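Local structure of pectate lyase (Bacillus subtilis, 5AMV) at residues A[149-155]-A[192-196]; A[231-237]-A[262-267]; A[283-289]-A[313-319]. The protein cleaves polygalacturonate by calcium-dependent elimination, giving oligosaccharides with an unsaturated galacturonosyl group at their non-reducing ends. One frame throughout, in Å; residues are numbered along the deposited sequence.

Contact 1: residues A[149-155]-A[192-196]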
loop_
_atom_site.group_PDB
_atom_site.type_symbol
_atom_site.label_atom_id
_atom_site.label_comp_id
_atom_site.label_asym_id
_atom_site.label_seq_id
_atom_site.Cartn_x
_atom_site.Cartn_y
_atom_site.Cartn_z
ATOM N N SER A 149 11.039 -8.386 -7.155
ATOM C CA SER A 149 12.303 -8.211 -7.851
ATOM C C SER A 149 13.044 -6.956 -7.372
ATOM O O SER A 149 12.574 -6.210 -6.487
ATOM C CB SER A 149 11.978 -8.073 -9.336
ATOM O OG SER A 149 11.119 -6.950 -9.523
ATOM N N ASP A 150 14.205 -6.709 -7.975
ATOM C CA ASP A 150 14.994 -5.518 -7.693
ATOM C C ASP A 150 14.874 -4.481 -8.783
ATOM O O ASP A 150 14.847 -4.810 -9.969
ATOM C CB ASP A 150 16.479 -5.898 -7.534
ATOM C CG ASP A 150 17.366 -4.719 -7.078
ATOM O OD1 ASP A 150 17.402 -4.477 -5.850
ATOM O OD2 ASP A 150 18.061 -4.060 -7.896
ATOM N N ASN A 151 14.851 -3.219 -8.367
ATOM C CA ASN A 151 15.101 -2.077 -9.248
ATOM C C ASN A 151 13.879 -1.747 -10.101
ATOM O O ASN A 151 13.825 -1.993 -11.312
ATOM C CB ASN A 151 16.345 -2.290 -10.129
ATOM C CG ASN A 151 16.786 -1.013 -10.807
ATOM O OD1 ASN A 151 16.601 0.080 -10.261
ATOM N ND2 ASN A 151 17.393 -1.136 -11.987
ATOM N N VAL A 152 12.885 -1.164 -9.437
ATOM C CA VAL A 152 11.592 -0.940 -10.068
ATOM C C VAL A 152 11.078 0.438 -9.733
ATOM O O VAL A 152 11.114 0.857 -8.558
ATOM C CB VAL A 152 10.536 -2.043 -9.652
ATOM C CG1 VAL A 152 9.133 -1.684 -10.172
ATOM C CG2 VAL A 152 10.948 -3.454 -10.167
ATOM N N ILE A 153 10.555 1.121 -10.755
ATOM C CA ILE A 153 10.009 2.468 -10.592
ATOM C C ILE A 153 8.541 2.456 -11.040
ATOM O O ILE A 153 8.259 1.991 -12.122
ATOM C CB ILE A 153 10.825 3.490 -11.421
ATOM C CG1 ILE A 153 12.258 3.593 -10.864
ATOM C CG2 ILE A 153 10.141 4.845 -11.439
ATOM C CD1 ILE A 153 13.179 4.439 -11.752
ATOM N N ILE A 154 7.646 2.996 -10.204
ATOM C CA ILE A 154 6.221 3.127 -10.542
ATOM C C ILE A 154 5.818 4.587 -10.273
ATOM O O ILE A 154 5.922 5.035 -9.129
ATOM C CB ILE A 154 5.337 2.213 -9.638
ATOM C CG1 ILE A 154 5.849 0.745 -9.619
ATOM C CG2 ILE A 154 3.853 2.353 -10.043
ATOM C CD1 ILE A 154 5.781 0.020 -10.944
ATOM N N ARG A 155 5.352 5.315 -11.297
ATOM C CA ARG A 155 5.029 6.733 -11.167
ATOM C C ARG A 155 3.801 7.158 -11.969
ATOM O O ARG A 155 3.558 6.641 -13.060
ATOM C CB ARG A 155 6.206 7.651 -11.593
ATOM C CG ARG A 155 7.540 7.297 -10.877
ATOM C CD ARG A 155 8.738 8.144 -11.347
ATOM N NE ARG A 155 8.599 9.532 -10.902
ATOM C CZ ARG A 155 9.361 10.528 -11.345
ATOM N NH1 ARG A 155 10.283 10.316 -12.278
ATOM N NH2 ARG A 155 9.169 11.754 -10.879
ATOM N N THR A 192 13.171 -5.054 -3.750
ATOM C CA THR A 192 14.251 -4.199 -3.275
ATOM C C THR A 192 14.551 -3.121 -4.316
ATOM O O THR A 192 14.385 -3.339 -5.513
ATOM C CB THR A 192 15.580 -5.014 -2.984
ATOM O OG1 THR A 192 15.891 -5.867 -4.104
ATOM C CG2 THR A 192 15.472 -5.883 -1.736
ATOM N N HIS A 193 15.049 -1.974 -3.862
ATOM C CA HIS A 193 15.336 -0.834 -4.743
ATOM C C HIS A 193 14.102 -0.463 -5.540
ATOM O O HIS A 193 14.018 -0.671 -6.753
ATOM C CB HIS A 193 16.573 -1.034 -5.641
ATOM C CG HIS A 193 17.836 -1.142 -4.854
ATOM N ND1 HIS A 193 18.468 -2.344 -4.634
ATOM C CD2 HIS A 193 18.516 -0.210 -4.150
ATOM C CE1 HIS A 193 19.548 -2.132 -3.894
ATOM N NE2 HIS A 193 19.597 -0.849 -3.581
ATOM N N ILE A 194 13.145 0.107 -4.820
ATOM C CA ILE A 194 11.852 0.454 -5.398
ATOM C C ILE A 194 11.538 1.914 -5.136
ATOM O O ILE A 194 11.749 2.397 -4.062
ATOM C CB ILE A 194 10.722 -0.479 -4.877
ATOM C CG1 ILE A 194 10.969 -1.920 -5.411
ATOM C CG2 ILE A 194 9.288 0.011 -5.331
ATOM C CD1 ILE A 194 10.373 -2.978 -4.601
ATOM N N TRP A 195 11.047 2.585 -6.172
ATOM C CA TRP A 195 10.553 3.942 -6.059
ATOM C C TRP A 195 9.106 4.001 -6.518
ATOM O O TRP A 195 8.825 3.686 -7.662
ATOM C CB TRP A 195 11.389 4.907 -6.927
ATOM C CG TRP A 195 11.103 6.387 -6.734
ATOM C CD1 TRP A 195 10.604 7.015 -5.619
ATOM C CD2 TRP A 195 11.432 7.428 -7.667
ATOM N NE1 TRP A 195 10.565 8.402 -5.829
ATOM C CE2 TRP A 195 11.059 8.667 -7.082
ATOM C CE3 TRP A 195 11.978 7.422 -8.971
ATOM C CZ2 TRP A 195 11.236 9.893 -7.743
ATOM C CZ3 TRP A 195 12.128 8.650 -9.642
ATOM C CH2 TRP A 195 11.772 9.875 -9.020
ATOM N N ILE A 196 8.225 4.436 -5.611
ATOM C CA ILE A 196 6.804 4.676 -5.938
ATOM C C ILE A 196 6.584 6.153 -5.769
ATOM O O ILE A 196 6.689 6.673 -4.649
ATOM C CB ILE A 196 5.853 3.875 -5.045
ATOM C CG1 ILE A 196 6.119 2.355 -5.201
ATOM C CG2 ILE A 196 4.357 4.222 -5.379
ATOM C CD1 ILE A 196 5.485 1.485 -4.120
#
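Asp-150 meets Thr-192 and His-193 through a single carboxylate oxygen. Asp-150 OD1 accepts from His-193 ND1 at 2.7 Å, on the syn lone pair and in the plane of the imidazole. The anti lone pair of Asp-150 OD1 takes the hydroxyl OG1 of Thr-192, also at 2.7 Å. The carboxylate stands 78° from the imidazole plane. Two donors thus hold the carboxylate. At the other end Arg-155 lies over a face of the Trp-195 indole. Trp-195 CH2 sits over the centre of the guanidinium, 3.4 Å from Arg-155 CZ, with the two planes 28° apart. The arginine chain bends at chi3 (70°), and its CD adds a CH-pi contact to the six-membered ring. Ile-153 CG2 comes obliquely to Trp-195 CE3.

Between these ends the backbones pair as parallel strands 152-155 and 194-196, on neighbouring coils of the right-handed parallel beta-helix of polysaccharide lyase family 1. Trp-195 N donates to Val-152 O at 2.9 Å, and Ile-154 N to Trp-195 O at 2.9 Å. Val-152, Ile-154, Ile-194 and Ile-196 share the opposite face from Ile-153 and Trp-195. There Ile-194 and Ile-196 meet Ile-188 of strand 186-189.

A second shell fixes the polar groups. Asp-197 forms a salt bridge with Arg-155 NE, and Gln-6 binds its NH1. Ser-238 takes the indole NH of Trp-195. The far nitrogen of His-193, NE2, donates to the carbonyl of Tyr-17. Two donor nitrogens are consistent with an imidazolium, which the carboxylate would probably stabilise. The ring of Tyr-234 meets this imidazole.

Contact 2: residues A[231-237]-A[262-267]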
loop_
_atom_site.group_PDB
_atom_site.type_symbol
_atom_site.label_atom_id
_atom_site.label_comp_id
_atom_site.label_asym_id
_atom_site.label_seq_id
_atom_site.Cartn_x
_atom_site.Cartn_y
_atom_site.Cartn_z
ATOM N N GLY A 231 11.084 -9.240 3.843
ATOM C CA GLY A 231 12.439 -8.754 3.651
ATOM C C GLY A 231 12.565 -7.695 2.577
ATOM O O GLY A 231 13.686 -7.356 2.165
ATOM N N ALA A 232 11.416 -7.147 2.131
ATOM C CA ALA A 232 11.431 -5.989 1.256
ATOM C C ALA A 232 12.411 -4.944 1.818
ATOM O O ALA A 232 12.502 -4.794 3.030
ATOM C CB ALA A 232 10.006 -5.386 1.155
ATOM N N ASN A 233 13.137 -4.230 0.972
ATOM C CA ASN A 233 14.196 -3.340 1.504
ATOM C C ASN A 233 14.642 -2.309 0.480
ATOM O O ASN A 233 14.690 -2.603 -0.715
ATOM C CB ASN A 233 15.426 -4.210 1.907
ATOM C CG ASN A 233 16.187 -3.691 3.105
ATOM O OD1 ASN A 233 15.738 -2.835 3.860
ATOM N ND2 ASN A 233 17.408 -4.217 3.270
ATOM N N TYR A 234 14.984 -1.113 0.964
ATOM C CA TYR A 234 15.541 -0.037 0.125
ATOM C C TYR A 234 14.496 0.488 -0.820
ATOM O O TYR A 234 14.524 0.234 -2.044
ATOM C CB TYR A 234 16.822 -0.431 -0.626
ATOM C CG TYR A 234 17.901 -1.024 0.258
ATOM C CD1 TYR A 234 18.328 -0.341 1.413
ATOM C CD2 TYR A 234 18.497 -2.252 -0.066
ATOM C CE1 TYR A 234 19.340 -0.855 2.208
ATOM C CE2 TYR A 234 19.507 -2.802 0.772
ATOM C CZ TYR A 234 19.900 -2.074 1.886
ATOM O OH TYR A 234 20.909 -2.578 2.705
ATOM N N ILE A 235 13.580 1.256 -0.226
ATOM C CA ILE A 235 12.380 1.691 -0.931
ATOM C C ILE A 235 12.095 3.140 -0.589
ATOM O O ILE A 235 12.184 3.532 0.579
ATOM C CB ILE A 235 11.176 0.848 -0.438
ATOM C CG1 ILE A 235 11.383 -0.625 -0.831
ATOM C CG2 ILE A 235 9.822 1.381 -1.001
ATOM C CD1 ILE A 235 10.598 -1.608 0.072
ATOM N N THR A 236 11.742 3.935 -1.594
ATOM C CA THR A 236 11.313 5.292 -1.347
ATOM C C THR A 236 9.903 5.435 -1.896
ATOM O O THR A 236 9.677 5.072 -3.046
ATOM C CB THR A 236 12.240 6.300 -2.036
ATOM O OG1 THR A 236 13.536 6.214 -1.414
ATOM C CG2 THR A 236 11.723 7.753 -1.905
ATOM N N MET A 237 8.962 5.972 -1.095
ATOM C CA MET A 237 7.622 6.292 -1.623
ATOM C C MET A 237 7.420 7.792 -1.369
ATOM O O MET A 237 7.393 8.230 -0.205
ATOM C CB MET A 237 6.534 5.491 -0.916
ATOM C CG MET A 237 6.797 3.980 -0.863
ATOM S SD MET A 237 5.291 3.171 -0.280
ATOM C CE MET A 237 5.985 1.524 -0.058
ATOM N N GLY A 262 16.469 -5.565 10.427
ATOM C CA GLY A 262 17.499 -5.080 9.504
ATOM C C GLY A 262 17.035 -4.803 8.075
ATOM O O GLY A 262 17.821 -4.344 7.238
ATOM N N LYS A 263 15.775 -5.085 7.794
ATOM C CA LYS A 263 15.230 -4.836 6.442
ATOM C C LYS A 263 14.067 -3.851 6.574
ATOM O O LYS A 263 14.002 -3.093 7.554
ATOM C CB LYS A 263 14.811 -6.133 5.773
ATOM C CG LYS A 263 15.976 -7.194 5.803
ATOM C CD LYS A 263 15.798 -8.306 4.825
ATOM C CE LYS A 263 17.110 -9.076 4.593
ATOM N NZ LYS A 263 17.304 -10.031 5.733
ATOM N N LEU A 264 13.208 -3.790 5.553
ATOM C CA LEU A 264 12.066 -2.853 5.582
ATOM C C LEU A 264 12.582 -1.421 5.735
ATOM O O LEU A 264 11.989 -0.606 6.409
ATOM C CB LEU A 264 11.040 -3.233 6.687
ATOM C CG LEU A 264 10.378 -4.607 6.472
ATOM C CD1 LEU A 264 9.575 -5.101 7.669
ATOM C CD2 LEU A 264 9.454 -4.579 5.193
ATOM N N LYS A 265 13.696 -1.113 5.086
ATOM C CA LYS A 265 14.250 0.225 5.061
ATOM C C LYS A 265 13.521 0.975 3.972
ATOM O O LYS A 265 13.776 0.796 2.769
ATOM C CB LYS A 265 15.759 0.218 4.815
ATOM C CG LYS A 265 16.503 -0.335 6.033
ATOM C CD LYS A 265 17.989 -0.385 5.705
ATOM C CE LYS A 265 18.868 -0.491 6.974
ATOM N NZ LYS A 265 18.529 -1.682 7.831
ATOM N N ILE A 266 12.620 1.831 4.444
ATOM C CA ILE A 266 11.675 2.571 3.584
ATOM C C ILE A 266 11.663 4.041 4.003
ATOM O O ILE A 266 11.584 4.371 5.196
ATOM C CB ILE A 266 10.280 1.965 3.735
ATOM C CG1 ILE A 266 10.283 0.488 3.287
ATOM C CG2 ILE A 266 9.248 2.779 2.902
ATOM C CD1 ILE A 266 9.093 -0.284 3.888
ATOM N N THR A 267 11.675 4.918 3.013
ATOM C CA THR A 267 11.486 6.342 3.244
ATOM C C THR A 267 10.150 6.779 2.677
ATOM O O THR A 267 9.880 6.548 1.509
ATOM C CB THR A 267 12.612 7.161 2.579
ATOM O OG1 THR A 267 13.867 6.755 3.134
ATOM C CG2 THR A 267 12.459 8.685 2.770
HETATM O O HOH W 1 19.791 -3.632 5.302
#
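Ile-235 and Ile-266 lie side by side in the tight part of this contact, pointing the same way. Ile-266 CG1 touches Ile-235 CB at 3.8 Å. Backbone bonds clamp the pair: Thr-267 N donates to Ile-235 O, and Met-237 N to Thr-267 O, both at 2.8 Å. Both isoleucines also pack on strands of another sheet: Ile-235 on Ile-188 of strand 186-189, Ile-266 on Ala-228 of strand 226-229.

Asn-233 marks the change to the looser side. Asn-233 OD1 accepts Lys-265 N at 2.9 Å, in the carbonyl plane. Asn-233 OD1 also lies 3.2 Å from Lys-265 CB. The amide ND2 donates to water 1, which in turn donates to Gly-262 O. Lys-265 runs beside Tyr-234, with its CD near ring atom CE1. A bend at chi4 (57°) brings Lys-265 NZ to Gly-262 O at 2.8 Å, well above the carbonyl plane. Gly-262 is exposed, and both lysines, Lys-263 and Lys-265, are partly exposed. Lys-263 CD rests on Gly-231, where a beta carbon would be tight against it.

The side-by-side isoleucines form part of an aliphatic stack between coils, a hallmark of the parallel beta-helix of pectate lyases.

Contact 3: residues A[283-289]-A[313-319]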
loop_
_atom_site.group_PDB
_atom_site.type_symbol
_atom_site.label_atom_id
_atom_site.label_comp_id
_atom_site.label_asym_id
_atom_site.label_seq_id
_atom_site.Cartn_x
_atom_site.Cartn_y
_atom_site.Cartn_z
ATOM N N VAL A 283 4.201 -0.336 11.141
ATOM C CA VAL A 283 5.529 -0.894 10.902
ATOM C C VAL A 283 5.871 -1.956 11.933
ATOM O O VAL A 283 5.592 -1.784 13.106
ATOM C CB VAL A 283 6.606 0.239 10.995
ATOM C CG1 VAL A 283 8.056 -0.299 10.810
ATOM C CG2 VAL A 283 6.324 1.355 9.928
ATOM N N ARG A 284 6.437 -3.057 11.467
ATOM C CA ARG A 284 7.199 -3.957 12.339
ATOM C C ARG A 284 8.652 -3.908 11.871
ATOM O O ARG A 284 8.903 -3.849 10.672
ATOM C CB ARG A 284 6.675 -5.389 12.260
ATOM C CG ARG A 284 5.267 -5.604 12.768
ATOM C CD ARG A 284 4.838 -7.017 12.362
ATOM N NE ARG A 284 3.554 -7.393 12.953
ATOM C CZ ARG A 284 2.378 -7.242 12.356
ATOM N NH1 ARG A 284 2.282 -6.746 11.120
ATOM N NH2 ARG A 284 1.273 -7.627 12.984
ATOM N N PHE A 285 9.588 -3.894 12.828
ATOM C CA PHE A 285 11.035 -4.099 12.545
ATOM C C PHE A 285 11.798 -3.010 11.832
ATOM O O PHE A 285 12.943 -2.726 12.181
ATOM C CB PHE A 285 11.296 -5.444 11.829
ATOM C CG PHE A 285 10.877 -6.646 12.654
ATOM C CD1 PHE A 285 11.614 -7.014 13.791
ATOM C CD2 PHE A 285 9.722 -7.363 12.334
ATOM C CE1 PHE A 285 11.200 -8.113 14.591
ATOM C CE2 PHE A 285 9.287 -8.468 13.129
ATOM C CZ PHE A 285 10.057 -8.836 14.271
ATOM N N GLY A 286 11.200 -2.391 10.818
ATOM C CA GLY A 286 11.983 -1.584 9.928
ATOM C C GLY A 286 12.412 -0.217 10.402
ATOM O O GLY A 286 11.762 0.428 11.242
ATOM N N GLN A 287 13.529 0.217 9.828
ATOM C CA GLN A 287 14.021 1.587 9.966
ATOM C C GLN A 287 13.328 2.410 8.896
ATOM O O GLN A 287 13.773 2.444 7.737
ATOM C CB GLN A 287 15.543 1.595 9.768
ATOM C CG GLN A 287 16.287 0.922 10.941
ATOM C CD GLN A 287 17.787 0.790 10.656
ATOM O OE1 GLN A 287 18.329 1.452 9.762
ATOM N NE2 GLN A 287 18.483 -0.024 11.480
ATOM N N VAL A 288 12.224 3.067 9.310
ATOM C CA VAL A 288 11.342 3.734 8.347
ATOM C C VAL A 288 11.417 5.222 8.604
ATOM O O VAL A 288 11.081 5.690 9.694
ATOM C CB VAL A 288 9.916 3.198 8.465
ATOM C CG1 VAL A 288 8.994 3.907 7.444
ATOM C CG2 VAL A 288 9.900 1.686 8.276
ATOM N N HIS A 289 11.897 5.963 7.602
ATOM C CA HIS A 289 12.016 7.415 7.716
ATOM C C HIS A 289 10.729 8.032 7.163
ATOM O O HIS A 289 10.436 7.855 6.001
ATOM C CB HIS A 289 13.218 7.917 6.902
ATOM C CG HIS A 289 13.542 9.361 7.127
ATOM N ND1 HIS A 289 14.409 10.046 6.313
ATOM C CD2 HIS A 289 13.147 10.243 8.085
ATOM C CE1 HIS A 289 14.535 11.292 6.750
ATOM N NE2 HIS A 289 13.802 11.429 7.839
ATOM N N GLY A 313 4.527 -0.920 15.698
ATOM C CA GLY A 313 4.475 -2.394 15.792
ATOM C C GLY A 313 5.743 -2.935 16.449
ATOM O O GLY A 313 6.679 -2.169 16.707
ATOM N N LYS A 314 5.789 -4.271 16.614
ATOM C CA LYS A 314 6.959 -4.932 17.226
ATOM C C LYS A 314 8.299 -4.499 16.628
ATOM O O LYS A 314 8.514 -4.601 15.408
ATOM C CB LYS A 314 6.825 -6.427 17.101
ATOM C CG LYS A 314 8.054 -7.185 17.638
ATOM C CD LYS A 314 7.745 -8.657 17.529
ATOM C CE LYS A 314 8.895 -9.479 18.137
ATOM N NZ LYS A 314 8.602 -10.913 17.878
ATOM N N SER A 315 9.184 -4.001 17.496
ATOM C CA SER A 315 10.555 -3.628 17.140
ATOM C C SER A 315 10.613 -2.567 16.012
ATOM O O SER A 315 11.636 -2.411 15.333
ATOM C CB SER A 315 11.335 -4.900 16.769
ATOM O OG SER A 315 12.729 -4.631 16.629
ATOM N N SER A 316 9.513 -1.840 15.789
ATOM C CA SER A 316 9.537 -0.798 14.775
ATOM C C SER A 316 10.511 0.312 15.103
ATOM O O SER A 316 10.785 0.606 16.291
ATOM C CB SER A 316 8.140 -0.191 14.515
ATOM O OG SER A 316 7.567 0.320 15.698
ATOM N N LYS A 317 11.064 0.926 14.068
ATOM C CA LYS A 317 12.001 2.000 14.263
ATOM C C LYS A 317 11.653 3.196 13.384
ATOM O O LYS A 317 12.436 3.612 12.544
ATOM C CB LYS A 317 13.430 1.490 14.031
ATOM C CG LYS A 317 13.858 0.480 15.090
ATOM C CD LYS A 317 15.198 -0.170 14.747
ATOM C CE LYS A 317 15.694 -1.033 15.983
ATOM N NZ LYS A 317 14.721 -2.031 16.458
ATOM N N ILE A 318 10.460 3.737 13.584
ATOM C CA ILE A 318 10.045 4.901 12.792
ATOM C C ILE A 318 10.777 6.149 13.285
ATOM O O ILE A 318 10.820 6.436 14.514
ATOM C CB ILE A 318 8.512 5.130 12.885
ATOM C CG1 ILE A 318 7.757 3.920 12.300
ATOM C CG2 ILE A 318 8.132 6.469 12.232
ATOM C CD1 ILE A 318 6.262 3.925 12.588
ATOM N N TYR A 319 11.361 6.869 12.333
ATOM C CA TYR A 319 12.017 8.129 12.575
ATOM C C TYR A 319 11.267 9.204 11.788
ATOM O O TYR A 319 11.347 9.277 10.552
ATOM C CB TYR A 319 13.487 8.013 12.152
ATOM C CG TYR A 319 14.396 9.109 12.645
ATOM C CD1 TYR A 319 14.400 10.360 12.034
ATOM C CD2 TYR A 319 15.264 8.878 13.697
ATOM C CE1 TYR A 319 15.243 11.431 12.474
ATOM C CE2 TYR A 319 16.122 9.892 14.134
ATOM C CZ TYR A 319 16.118 11.165 13.526
ATOM O OH TYR A 319 16.977 12.161 13.963
HETATM O O HOH W 2 14.091 -3.951 14.437
#
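Val-283, ahead of strand 287-289, packs on Ile-318 of strand 317-319, in the neighbouring coil of the parallel beta-helix. Among the apolar contacts, Val-283 CG2 meets Ile-318 CD1 at 3.7 Å. Val-283 CG1 touches Ser-316 CB.

The Phe-285 ring lies beside the Lys-314 chain, which is extended beyond CG and brings Lys-314 CD to Phe-285 CZ at 4.0 Å. One ring face looks on the carbonyl oxygen of Lys-314, and Ser-315 CB comes obliquely to CD1. An alanine here would remove the ring and is likely to open a gap beside Ser-315, with the aliphatic part of Lys-314 losing its partner.

Backbone bonds are uneven. Phe-285 N donates to Lys-314 O at 2.9 Å, and Tyr-319 N to Val-288 O at 2.9 Å. Val-288 N to Lys-317 O is longer, 3.3 Å.

Polar groups brace the 313-316 turn and link the loops outward. Ser-316 N donates to Gly-313 O and closes a type II beta turn; Ser-316 OG donates to the same oxygen. Asp-255 forms a salt bridge with Arg-284, whose side chain lies about 5 Å from bound galacturonate. Water 2 accepts from Lys-317 NZ and also binds Ser-315 OG. Farther along, the His-289 ring turns its edge to Tyr-319, with His-289 CD2 3.2 Å from Tyr-319 O and that oxygen in the ring plane.

Followed from the N terminus, the three contacts come in series; none nests in or crosses another. Contact 1 closes a loop of 36 residues that includes strand 186-189 and the calcium ligand Asp-184. Contact 2 closes one of 24 residues, and contact 3 one of 23. Each joins successive coils of the beta-helix. Contacts 1 and 2 abut where strand 194-197 pairs with strand 235-245, with Ile-194 O close to Thr-236 N at 2.9 Å. Contacts 2 and 3 abut in the same way, through Ile-266 O and His-289 N. Contacts 1 and 3 do not touch. Together they form a ladder of parallel strands, and contact 3 reaches toward the bound galacturonate.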